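Local coordinates for protein endonuclease Bse634IR (Geobacillus stearothermophilus, PDB 3V20) that probably cuts double-stranded DNA as a type II restriction endonuclease of the Cfr10I/Bse634I family, with a calcium ion bound beside the DNA backbone in this crystal, at residues A[9-14]-A[56-61]; A[99-104]-A[145-150]; A[118-123]-A[225-230]; A[195-200]-A[237-242]. The protein carries 1 engineered substitution. All blocks are in the same frame, centred on the assembly; numbering follows the deposited sequence.

From the N terminus, interaction 1 comes first and closes a loop of its own: helix 43-61 comes back to pack on strand 11-16 before any other contact begins. Interaction 2 then pairs 99-104 with 145-150, closing a loop that contains helix 118-132. That helix opens interaction 3, whose second segment, 225-230, comes much later, so interactions 2 and 3 cross along the chain. Interaction 4 joins 195-200 to 237-242 and crosses interaction 3 in turn, because helix 207-226 connects its two strands. No loop lies wholly within another. Interactions 2 and 4 share one mixed sheet and its calcium ion, whereas interactions 1 and 3 lie on opposite sides of the chain's centre, about 51 Å apart between centres.

Interaction 1. Residues A[9-14]-A[56-61]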
# COMPACT_ATOMS: atom_id res chain seq x y z
N ASN A 9 4.17 -16.44 29.35
CA ASN A 9 2.88 -16.46 28.70
C ASN A 9 2.87 -15.63 27.41
O ASN A 9 1.80 -15.29 26.90
CB ASN A 9 1.79 -15.99 29.68
CG ASN A 9 1.59 -16.97 30.82
OD1 ASN A 9 1.58 -18.19 30.62
ND2 ASN A 9 1.43 -16.44 32.04
N CYS A 10 4.06 -15.34 26.88
CA CYS A 10 4.16 -14.56 25.64
C CYS A 10 3.75 -15.39 24.42
O CYS A 10 3.43 -14.83 23.37
CB CYS A 10 5.55 -13.96 25.47
SG CYS A 10 6.83 -15.15 25.05
N VAL A 11 3.79 -16.71 24.55
CA VAL A 11 3.16 -17.60 23.57
C VAL A 11 2.02 -18.39 24.21
O VAL A 11 1.93 -18.49 25.43
CB VAL A 11 4.16 -18.56 22.86
CG1 VAL A 11 5.07 -17.78 21.92
CG2 VAL A 11 4.96 -19.39 23.87
N GLU A 12 1.16 -18.95 23.37
CA GLU A 12 -0.07 -19.56 23.83
C GLU A 12 -0.48 -20.67 22.87
O GLU A 12 -0.60 -20.45 21.66
CB GLU A 12 -1.16 -18.49 23.92
CG GLU A 12 -2.47 -18.92 24.57
CD GLU A 12 -3.60 -17.97 24.23
OE1 GLU A 12 -3.98 -17.88 23.04
OE2 GLU A 12 -4.13 -17.31 25.16
N GLU A 13 -0.67 -21.87 23.42
CA GLU A 13 -1.16 -23.02 22.66
C GLU A 13 -2.66 -22.92 22.43
O GLU A 13 -3.39 -22.44 23.30
CB GLU A 13 -0.86 -24.29 23.41
CG GLU A 13 0.58 -24.76 23.33
CD GLU A 13 0.84 -25.92 24.25
OE1 GLU A 13 0.22 -25.98 25.33
OE2 GLU A 13 1.67 -26.78 23.90
N TYR A 14 -3.12 -23.38 21.27
CA TYR A 14 -4.57 -23.42 20.96
C TYR A 14 -4.89 -24.50 19.94
O TYR A 14 -4.02 -24.89 19.15
CB TYR A 14 -5.10 -22.04 20.50
CG TYR A 14 -4.70 -21.62 19.10
CD1 TYR A 14 -3.46 -21.00 18.86
CD2 TYR A 14 -5.56 -21.81 18.01
CE1 TYR A 14 -3.09 -20.60 17.58
CE2 TYR A 14 -5.19 -21.40 16.71
CZ TYR A 14 -3.95 -20.80 16.51
OH TYR A 14 -3.57 -20.40 15.25
N ASP A 56 13.05 -17.46 22.35
CA ASP A 56 13.66 -18.24 23.44
C ASP A 56 12.59 -18.94 24.29
O ASP A 56 12.81 -20.06 24.75
CB ASP A 56 14.55 -17.35 24.32
CG ASP A 56 15.83 -16.87 23.60
OD1 ASP A 56 16.23 -17.49 22.59
OD2 ASP A 56 16.43 -15.87 24.05
N VAL A 57 11.44 -18.30 24.48
CA VAL A 57 10.34 -18.92 25.21
C VAL A 57 9.84 -20.18 24.50
O VAL A 57 9.69 -21.22 25.13
CB VAL A 57 9.19 -17.91 25.45
CG1 VAL A 57 7.93 -18.61 25.93
CG2 VAL A 57 9.62 -16.85 26.46
N VAL A 58 9.60 -20.10 23.19
CA VAL A 58 9.13 -21.26 22.44
C VAL A 58 10.16 -22.41 22.45
O VAL A 58 9.81 -23.57 22.66
CB VAL A 58 8.71 -20.90 20.99
CG1 VAL A 58 7.61 -19.85 20.99
CG2 VAL A 58 9.89 -20.41 20.19
N LYS A 59 11.43 -22.06 22.23
CA LYS A 59 12.54 -22.99 22.11
C LYS A 59 12.73 -23.81 23.39
O LYS A 59 12.90 -25.03 23.34
CB LYS A 59 13.79 -22.18 21.74
CG LYS A 59 15.17 -22.83 21.95
CD LYS A 59 16.23 -21.85 21.41
CE LYS A 59 17.65 -22.12 21.93
NZ LYS A 59 18.54 -20.93 21.71
N ALA A 60 12.67 -23.13 24.53
CA ALA A 60 12.80 -23.75 25.84
C ALA A 60 11.56 -24.56 26.20
O ALA A 60 11.64 -25.50 27.00
CB ALA A 60 13.05 -22.68 26.89
N LYS A 61 10.42 -24.18 25.63
CA LYS A 61 9.14 -24.88 25.82
C LYS A 61 9.02 -26.13 24.94
O LYS A 61 8.10 -26.93 25.12
CB LYS A 61 7.96 -23.94 25.51
CG LYS A 61 7.37 -23.19 26.71
CD LYS A 61 6.35 -22.12 26.27
CE LYS A 61 5.45 -21.70 27.44
NZ LYS A 61 4.00 -21.72 27.07
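V11 lays its two methyl groups over one side of helix 43-61, each branch against a different helical residue. Its CG1 meets V58 CG1 at 3.4 Å, a tight methyl contact in which the two side chains cross at about a right angle. The other branch, CG2, slides past V57 and comes to 3.7 Å from V57 CG1. Beyond it the aliphatic part of K61 reaches in tip to tip, with CD 3.9 Å from V11 CG2. The first torsion of V11 (chi1 -70°) sets CG1 anti to the carbonyl carbon, which turns one methyl to each of the two helical valines. One residue earlier, C10 SG packs 3.6 Å from V57 CG2, and Y53 and V54 continue the same helix face around the sulfur. The axes of strand 11-14 and helix 56-61 approach to 9.8 Å, their N-to-C directions 52° apart, a strand laid slantwise on a helix. On the strand's other side, E12 forms a salt bridge with R23 of the hairpin partner 19-24. No hydrogen bond spans the two segments. Hydrophobic burial of branched side chains and a thiol therefore carries the contact, while the lysine covers its margin with methylene groups.

Interaction 2. Residues A[99-104]-A[145-150]; sequences YLIIKM and PDLLII. With CA (calcium ion), chain F; nucleotides of chain C.
M104 N donates to D146 O at 2.9 Å, extending an antiparallel ladder in which L100 and I102 each exchange a reciprocal pair of backbone bonds with I150 and L148. These bonds are close to straight, 171° at the hydrogen for I102 N to L148 O. The donor M104 N, by contrast, is tilted 33° from the D146 carbonyl plane. D146 turns its side chain off the ladder to the metal: OD2 binds the calcium ion at 2.3 Å, and OP1 of nucleotide DC6 of chain C, a water and the carbonyl of L197 share the ion. K103 bends along its chain and lays CD 3.3 Å from D146 O. Farther out, bent at chi2 (-71°) and again at chi3, the M104 side chain folds back across L148, its CE 3.7 Å from L148 CD1, while its CB and CG lie against P145 O. Cutting M104 back to an alanine is likely to leave L148 CD1 without its packing partner and open a gap beside it. On the same face, I102 CD1 meets I150 CD1 at 3.7 Å; on the other, I101 and I149 lie side by side, both touching helix 280-291 and I101 also helix 68-93. D146 and L147 together stand opposite V195 of the next strand, a classic beta bulge. An aspartate after proline, holding a metal against a DNA phosphate, is consistent with the PD-(D/E)XK nuclease core.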
# COMPACT_ATOMS: atom_id res chain seq x y z
N TYR A 99 -3.26 19.61 24.47
CA TYR A 99 -2.94 18.64 23.42
C TYR A 99 -3.13 17.17 23.83
O TYR A 99 -2.75 16.76 24.92
CB TYR A 99 -1.49 18.81 22.95
CG TYR A 99 -1.23 19.96 22.02
CD1 TYR A 99 -1.37 19.81 20.64
CD2 TYR A 99 -0.83 21.20 22.51
CE1 TYR A 99 -1.13 20.89 19.78
CE2 TYR A 99 -0.58 22.27 21.66
CZ TYR A 99 -0.73 22.11 20.30
OH TYR A 99 -0.49 23.18 19.47
N LEU A 100 -3.71 16.38 22.92
CA LEU A 100 -3.80 14.93 23.07
C LEU A 100 -3.11 14.28 21.90
O LEU A 100 -3.33 14.70 20.76
CB LEU A 100 -5.26 14.46 23.11
CG LEU A 100 -6.10 14.76 24.34
CD1 LEU A 100 -7.44 14.07 24.21
CD2 LEU A 100 -5.39 14.31 25.62
N ILE A 101 -2.30 13.26 22.18
CA ILE A 101 -1.72 12.41 21.14
C ILE A 101 -2.26 10.98 21.33
O ILE A 101 -1.85 10.27 22.26
CB ILE A 101 -0.18 12.41 21.17
CG1 ILE A 101 0.37 13.83 21.03
CG2 ILE A 101 0.39 11.52 20.08
CD1 ILE A 101 1.15 14.31 22.24
N ILE A 102 -3.19 10.58 20.46
CA ILE A 102 -4.00 9.37 20.64
C ILE A 102 -3.68 8.25 19.66
O ILE A 102 -3.67 8.44 18.44
CB ILE A 102 -5.52 9.68 20.55
CG1 ILE A 102 -5.88 10.87 21.45
CG2 ILE A 102 -6.34 8.44 20.92
CD1 ILE A 102 -7.25 11.46 21.21
N LYS A 103 -3.42 7.06 20.20
CA LYS A 103 -3.26 5.86 19.40
C LYS A 103 -4.65 5.35 19.01
O LYS A 103 -5.44 4.99 19.87
CB LYS A 103 -2.46 4.81 20.18
CG LYS A 103 -2.33 3.44 19.51
CD LYS A 103 -1.62 3.53 18.18
CE LYS A 103 -1.73 2.23 17.37
NZ LYS A 103 -3.08 1.99 16.81
N MET A 104 -4.92 5.32 17.71
CA MET A 104 -6.25 4.95 17.20
C MET A 104 -6.36 3.46 16.88
O MET A 104 -5.39 2.83 16.48
CB MET A 104 -6.57 5.77 15.96
CG MET A 104 -6.56 7.28 16.16
SD MET A 104 -7.92 7.90 17.16
CE MET A 104 -9.28 7.84 15.99
N PRO A 145 -5.82 6.60 10.83
CA PRO A 145 -4.45 7.03 11.12
C PRO A 145 -3.97 6.37 12.42
O PRO A 145 -4.80 6.12 13.31
CB PRO A 145 -4.59 8.55 11.31
CG PRO A 145 -5.95 8.91 10.88
CD PRO A 145 -6.79 7.69 11.02
N ASP A 146 -2.68 6.07 12.52
CA ASP A 146 -2.13 5.48 13.76
C ASP A 146 -2.19 6.38 14.99
O ASP A 146 -2.61 5.92 16.06
CB ASP A 146 -0.70 5.00 13.54
CG ASP A 146 -0.62 3.85 12.57
OD1 ASP A 146 -1.50 2.95 12.65
OD2 ASP A 146 0.29 3.85 11.72
N LEU A 147 -1.74 7.62 14.84
CA LEU A 147 -1.82 8.63 15.90
C LEU A 147 -2.58 9.85 15.42
O LEU A 147 -2.37 10.30 14.30
CB LEU A 147 -0.43 9.09 16.36
CG LEU A 147 0.62 8.17 16.97
CD1 LEU A 147 1.87 9.01 17.22
CD2 LEU A 147 0.11 7.53 18.26
N LEU A 148 -3.47 10.36 16.27
CA LEU A 148 -4.09 11.67 16.05
C LEU A 148 -3.58 12.68 17.06
O LEU A 148 -3.48 12.37 18.25
CB LEU A 148 -5.62 11.62 16.16
CG LEU A 148 -6.44 10.90 15.10
CD1 LEU A 148 -7.90 11.25 15.32
CD2 LEU A 148 -6.03 11.28 13.68
N ILE A 149 -3.25 13.87 16.58
CA ILE A 149 -2.92 14.99 17.46
C ILE A 149 -4.06 16.01 17.44
O ILE A 149 -4.43 16.54 16.40
CB ILE A 149 -1.54 15.63 17.11
CG1 ILE A 149 -0.41 14.66 17.44
CG2 ILE A 149 -1.32 16.89 17.92
CD1 ILE A 149 0.06 13.90 16.27
N ILE A 150 -4.61 16.25 18.63
CA ILE A 150 -5.80 17.06 18.81
C ILE A 150 -5.51 18.18 19.79
O ILE A 150 -4.96 17.94 20.88
CB ILE A 150 -6.96 16.18 19.35
CG1 ILE A 150 -7.38 15.16 18.28
CG2 ILE A 150 -8.15 17.04 19.76
CD1 ILE A 150 -8.24 14.06 18.81
CA CA F . 0.86 2.00 10.55
P DC C 6 -1.39 -0.26 9.34
OP1 DC C 6 -0.82 0.91 10.01
OP2 DC C 6 -1.48 -0.20 7.88
O5' DC C 6 -0.58 -1.54 9.79
C5' DC C 6 -0.21 -1.73 11.15
C4' DC C 6 0.47 -3.06 11.32
O4' DC C 6 -0.41 -4.10 10.85
C3' DC C 6 1.72 -3.29 10.49
O3' DC C 6 2.79 -2.65 11.12
C2' DC C 6 1.83 -4.82 10.54
C1' DC C 6 0.35 -5.27 10.56
N1 DC C 6 -0.20 -5.82 9.29
C2 DC C 6 -0.06 -7.18 8.96
O2 DC C 6 0.53 -7.97 9.74
N3 DC C 6 -0.58 -7.64 7.78
C4 DC C 6 -1.22 -6.80 6.95
N4 DC C 6 -1.71 -7.30 5.80
C5 DC C 6 -1.37 -5.39 7.27
C6 DC C 6 -0.85 -4.97 8.43
O HOH W 1 0.22 3.69 8.51

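Interaction 3. Residues A[118-123]-A[225-230]. Engineered in segment 225-230: A226 (natural residue Arg).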
# COMPACT_ATOMS: atom_id res chain seq x y z
N ASN A 118 -21.37 16.95 16.27
CA ASN A 118 -22.52 16.76 15.38
C ASN A 118 -22.47 17.62 14.13
O ASN A 118 -22.60 17.11 13.02
CB ASN A 118 -23.84 16.98 16.13
CG ASN A 118 -24.10 15.93 17.18
OD1 ASN A 118 -23.42 14.90 17.23
ND2 ASN A 118 -25.09 16.17 18.04
N GLU A 119 -22.26 18.93 14.32
CA GLU A 119 -22.21 19.88 13.21
C GLU A 119 -21.22 19.46 12.12
O GLU A 119 -21.51 19.61 10.93
CB GLU A 119 -21.86 21.28 13.73
CG GLU A 119 -22.17 22.41 12.74
CD GLU A 119 -21.81 23.79 13.27
OE1 GLU A 119 -21.64 23.94 14.50
OE2 GLU A 119 -21.71 24.74 12.46
N THR A 120 -20.07 18.92 12.52
CA THR A 120 -19.06 18.49 11.58
C THR A 120 -19.38 17.10 11.02
O THR A 120 -19.17 16.86 9.82
CB THR A 120 -17.63 18.59 12.17
OG1 THR A 120 -17.21 19.96 12.13
CG2 THR A 120 -16.63 17.75 11.37
N ARG A 121 -19.92 16.21 11.85
CA ARG A 121 -20.29 14.87 11.38
C ARG A 121 -21.37 14.91 10.29
O ARG A 121 -21.40 14.06 9.41
CB ARG A 121 -20.68 13.93 12.53
CG ARG A 121 -19.50 13.17 13.13
CD ARG A 121 -19.91 11.93 13.93
NE ARG A 121 -20.70 12.28 15.11
CZ ARG A 121 -20.67 11.63 16.28
NH1 ARG A 121 -19.89 10.58 16.46
NH2 ARG A 121 -21.44 12.06 17.27
N GLU A 122 -22.24 15.92 10.36
CA GLU A 122 -23.27 16.12 9.34
C GLU A 122 -22.72 16.73 8.06
O GLU A 122 -23.20 16.39 6.97
CB GLU A 122 -24.44 16.94 9.87
CG GLU A 122 -25.67 16.11 10.19
CD GLU A 122 -26.30 15.47 8.95
OE1 GLU A 122 -26.69 16.22 8.02
OE2 GLU A 122 -26.41 14.22 8.93
N LYS A 123 -21.75 17.63 8.18
CA LYS A 123 -21.06 18.16 7.01
C LYS A 123 -20.44 17.01 6.21
O LYS A 123 -20.58 16.97 4.98
CB LYS A 123 -19.96 19.15 7.40
CG LYS A 123 -20.41 20.44 8.06
CD LYS A 123 -21.20 21.34 7.13
CE LYS A 123 -21.47 22.66 7.81
NZ LYS A 123 -22.88 23.08 7.60
N MET A 225 -13.73 24.53 3.36
CA MET A 225 -14.67 25.18 2.45
C MET A 225 -16.05 25.42 3.08
O MET A 225 -16.56 26.54 3.04
CB MET A 225 -14.83 24.38 1.15
CG MET A 225 -13.65 24.46 0.19
SD MET A 225 -13.79 25.75 -1.09
CE MET A 225 -12.74 25.00 -2.34
N ALA A 226 -16.64 24.38 3.65
CA ALA A 226 -17.96 24.50 4.30
C ALA A 226 -18.00 25.58 5.37
O ALA A 226 -18.99 26.31 5.49
CB ALA A 226 -18.43 23.17 4.86
N TYR A 227 -16.92 25.70 6.15
CA TYR A 227 -16.81 26.72 7.19
C TYR A 227 -16.14 28.00 6.69
O TYR A 227 -16.00 28.97 7.45
CB TYR A 227 -16.07 26.16 8.41
CG TYR A 227 -16.79 25.03 9.12
CD1 TYR A 227 -17.93 25.29 9.90
CD2 TYR A 227 -16.35 23.71 9.03
CE1 TYR A 227 -18.60 24.26 10.56
CE2 TYR A 227 -17.01 22.68 9.69
CZ TYR A 227 -18.13 22.96 10.45
OH TYR A 227 -18.80 21.94 11.11
N TRP A 228 -15.73 28.01 5.42
CA TRP A 228 -15.02 29.13 4.78
C TRP A 228 -13.90 29.69 5.67
O TRP A 228 -13.86 30.89 5.97
CB TRP A 228 -16.00 30.23 4.33
CG TRP A 228 -15.47 31.04 3.19
CD1 TRP A 228 -14.95 32.30 3.25
CD2 TRP A 228 -15.38 30.64 1.81
NE1 TRP A 228 -14.56 32.71 2.00
CE2 TRP A 228 -14.81 31.71 1.10
CE3 TRP A 228 -15.74 29.48 1.12
CZ2 TRP A 228 -14.58 31.66 -0.28
CZ3 TRP A 228 -15.51 29.43 -0.26
CH2 TRP A 228 -14.93 30.52 -0.94
N ASN A 229 -12.99 28.81 6.09
CA ASN A 229 -11.87 29.15 6.97
C ASN A 229 -10.52 28.83 6.32
O ASN A 229 -10.09 27.67 6.32
CB ASN A 229 -12.03 28.40 8.30
CG ASN A 229 -11.02 28.82 9.35
OD1 ASN A 229 -9.86 29.09 9.05
ND2 ASN A 229 -11.46 28.85 10.60
N PRO A 230 -9.84 29.85 5.76
CA PRO A 230 -8.61 29.56 5.02
C PRO A 230 -7.36 29.40 5.90
O PRO A 230 -6.29 29.10 5.39
CB PRO A 230 -8.46 30.79 4.11
CG PRO A 230 -9.07 31.91 4.89
CD PRO A 230 -10.13 31.29 5.80
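This is a surface contact between the start of helix 118-132 and the C-terminal end of helix 207-226 with Y227, the residue just after it, well away from the DNA. Y227 reaches across to the other helix. Its hydroxyl OH lies 2.7 Å from T120 OG1 in a hydrogen bond for which either group could be the donor. With chi1 at -78°, T120 OG1 is placed where it meets the phenol oxygen, the two side chains crossing at about a right angle. Around this bond E119 and K123 frame the phenol. The carboxylate atom E119 OE2 comes in at the ring edge, 3.7 Å from Y227 CE1, its plane turned 64° from the ring. K123 passes obliquely, with CG 3.8 Å from Y227 OH. Farther along, K123 CD rests 4.0 Å from CB of A226, an engineered residue that is arginine in the natural protein. W188 stacks on the tyrosine ring and also touches T120, tying a loop into the same junction. A phenylalanine in place of Y227 would probably leave the T120 hydroxyl without its mate across the contact. Just beyond, W228 takes positive phi, and two bonds run back into the last helical turn, W228 N to M225 O at 2.9 Å among them: a Schellman motif, a common way for an alpha-helix to end.

Interaction 4. Residues A[195-200]-A[237-242]. With CA (calcium ion), chain F; nucleotides of chain C.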
# COMPACT_ATOMS: atom_id res chain seq x y z
N VAL A 195 -0.38 10.83 12.16
CA VAL A 195 0.89 10.15 11.90
C VAL A 195 0.68 8.68 11.54
O VAL A 195 -0.09 7.97 12.21
CB VAL A 195 1.84 10.23 13.12
CG1 VAL A 195 3.15 9.55 12.82
CG2 VAL A 195 2.07 11.70 13.56
N GLY A 196 1.35 8.23 10.48
CA GLY A 196 1.37 6.82 10.09
C GLY A 196 2.66 6.19 10.54
O GLY A 196 3.74 6.71 10.23
N LEU A 197 2.56 5.08 11.27
CA LEU A 197 3.74 4.41 11.87
C LEU A 197 4.05 3.07 11.22
O LEU A 197 3.16 2.24 11.10
CB LEU A 197 3.52 4.21 13.36
CG LEU A 197 3.26 5.48 14.21
CD1 LEU A 197 2.74 5.07 15.57
CD2 LEU A 197 4.50 6.38 14.31
N LYS A 198 5.30 2.84 10.83
CA LYS A 198 5.69 1.57 10.21
C LYS A 198 7.04 1.10 10.72
O LYS A 198 7.96 1.92 10.79
CB LYS A 198 5.80 1.74 8.71
CG LYS A 198 4.49 1.92 8.01
CD LYS A 198 4.70 2.37 6.59
CE LYS A 198 3.56 2.01 5.71
NZ LYS A 198 2.41 1.49 6.46
N THR A 199 7.21 -0.18 11.05
CA THR A 199 8.52 -0.60 11.54
C THR A 199 9.55 -0.44 10.44
O THR A 199 10.69 -0.07 10.71
CB THR A 199 8.58 -2.06 12.09
OG1 THR A 199 8.08 -2.98 11.11
CG2 THR A 199 7.79 -2.20 13.38
N SER A 200 9.12 -0.71 9.20
CA SER A 200 9.97 -0.57 8.03
C SER A 200 9.14 -0.08 6.88
O SER A 200 7.91 -0.13 6.94
CB SER A 200 10.63 -1.91 7.66
OG SER A 200 9.65 -2.92 7.46
N TYR A 237 1.99 12.99 8.60
CA TYR A 237 3.38 12.59 8.75
C TYR A 237 3.58 11.08 8.73
O TYR A 237 2.70 10.32 9.12
CB TYR A 237 3.92 13.10 10.09
CG TYR A 237 3.87 14.61 10.26
CD1 TYR A 237 4.88 15.42 9.72
CD2 TYR A 237 2.81 15.23 10.93
CE1 TYR A 237 4.85 16.81 9.85
CE2 TYR A 237 2.77 16.62 11.07
CZ TYR A 237 3.80 17.40 10.53
OH TYR A 237 3.79 18.77 10.66
N GLY A 238 4.76 10.65 8.29
CA GLY A 238 5.15 9.26 8.39
C GLY A 238 6.29 9.08 9.38
O GLY A 238 7.07 10.03 9.62
N ALA A 239 6.39 7.88 9.95
CA ALA A 239 7.50 7.55 10.85
C ALA A 239 7.90 6.10 10.77
O ALA A 239 7.04 5.21 10.90
CB ALA A 239 7.18 7.93 12.30
N SER A 240 9.20 5.86 10.60
CA SER A 240 9.78 4.52 10.44
C SER A 240 10.74 4.22 11.58
O SER A 240 11.24 5.14 12.23
CB SER A 240 10.53 4.45 9.11
OG SER A 240 11.16 3.20 8.93
N SER A 241 10.99 2.94 11.86
CA SER A 241 11.97 2.58 12.90
C SER A 241 13.35 2.34 12.31
O SER A 241 14.30 2.06 13.05
CB SER A 241 11.51 1.38 13.74
OG SER A 241 11.80 0.14 13.10
N GLU A 242 13.45 2.47 10.98
CA GLU A 242 14.66 2.25 10.18
C GLU A 242 15.14 3.53 9.50
O GLU A 242 14.43 4.54 9.49
CB GLU A 242 14.39 1.17 9.11
CG GLU A 242 14.35 -0.27 9.64
CD GLU A 242 14.36 -1.34 8.54
OE1 GLU A 242 14.29 -1.00 7.32
OE2 GLU A 242 14.44 -2.53 8.93
CA CA F . 0.86 2.00 10.55
P DC C 7 4.07 -2.11 10.33
OP1 DC C 7 4.91 -1.46 11.34
OP2 DC C 7 3.62 -1.31 9.17
O5' DC C 7 4.83 -3.40 9.81
C5' DC C 7 5.31 -4.37 10.73
C4' DC C 7 6.02 -5.45 9.94
O4' DC C 7 5.06 -6.20 9.16
C3' DC C 7 7.05 -4.92 8.93
O3' DC C 7 8.14 -5.81 8.81
C2' DC C 7 6.28 -4.95 7.61
C1' DC C 7 5.42 -6.18 7.80
N1 DC C 7 4.24 -6.17 6.88
C2 DC C 7 3.98 -7.28 6.05
O2 DC C 7 4.71 -8.31 6.11
N3 DC C 7 2.92 -7.22 5.21
C4 DC C 7 2.15 -6.12 5.16
N4 DC C 7 1.11 -6.13 4.32
C5 DC C 7 2.39 -4.98 5.99
C6 DC C 7 3.45 -5.06 6.83
P DG C 8 9.43 -5.68 9.73
OP1 DG C 8 9.05 -5.21 11.08
OP2 DG C 8 10.60 -5.16 8.96
O5' DG C 8 9.62 -7.24 9.92
C5' DG C 8 10.61 -7.85 9.28
C4' DG C 8 10.10 -9.14 8.68
O4' DG C 8 9.00 -8.92 7.74
C3' DG C 8 11.23 -9.65 7.85
O3' DG C 8 11.22 -11.01 7.93
C2' DG C 8 10.94 -9.11 6.45
C1' DG C 8 9.41 -9.14 6.41
N9 DG C 8 8.82 -8.10 5.58
C8 DG C 8 9.04 -6.73 5.58
N7 DG C 8 8.33 -6.09 4.69
C5 DG C 8 7.58 -7.09 4.06
C6 DG C 8 6.62 -7.04 3.00
O6 DG C 8 6.22 -6.04 2.40
N1 DG C 8 6.11 -8.30 2.66
C2 DG C 8 6.50 -9.48 3.29
N2 DG C 8 5.95 -10.64 2.90
N3 DG C 8 7.40 -9.53 4.26
C4 DG C 8 7.89 -8.32 4.60
O HOH W 1 0.22 3.69 8.51
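L197 CD2 packs 3.7 Å from A239 CB in the tight part of this contact, where two parallel strands run in register. G196 uses both its backbone N and its backbone O: N donates to Y237 O at 2.8 Å, and O accepts from A239 N at a more bent 140°. K198 N then bonds A239 O, and V195 CG2 leans obliquely on Y237 CB. Past K198 the pairing frays. S241 N makes only a weak bond to K198 O, at 3.4 Å. T199 O takes over as acceptor: S241 OG approaches it in the carbonyl plane, on a lone pair, at 2.6 Å, while S241 N comes from above that plane. With chi1 at 82°, OG sits between the backbone N and carbonyl carbon, letting both donors reach that oxygen. S240 OG accepts from E242 N in an ST turn, and the partly exposed E242 lies against S200 CB. At this frayed end 195-200 turns to the DNA. T199 N donates to OP1 of DC7 of chain C at 2.6 Å, and S200 OG to OP2 of DG8 of chain C at 2.9 Å. L197 O binds the calcium ion at 2.4 Å, while K198 NZ bonds Q208. The two strands form a beta-alpha-beta unit with helix 207-226. Strand 147-151 flanks it on one edge and strand 273-276 on the other, and helices 68-93 and 280-291 cover the face bearing L197 and A239.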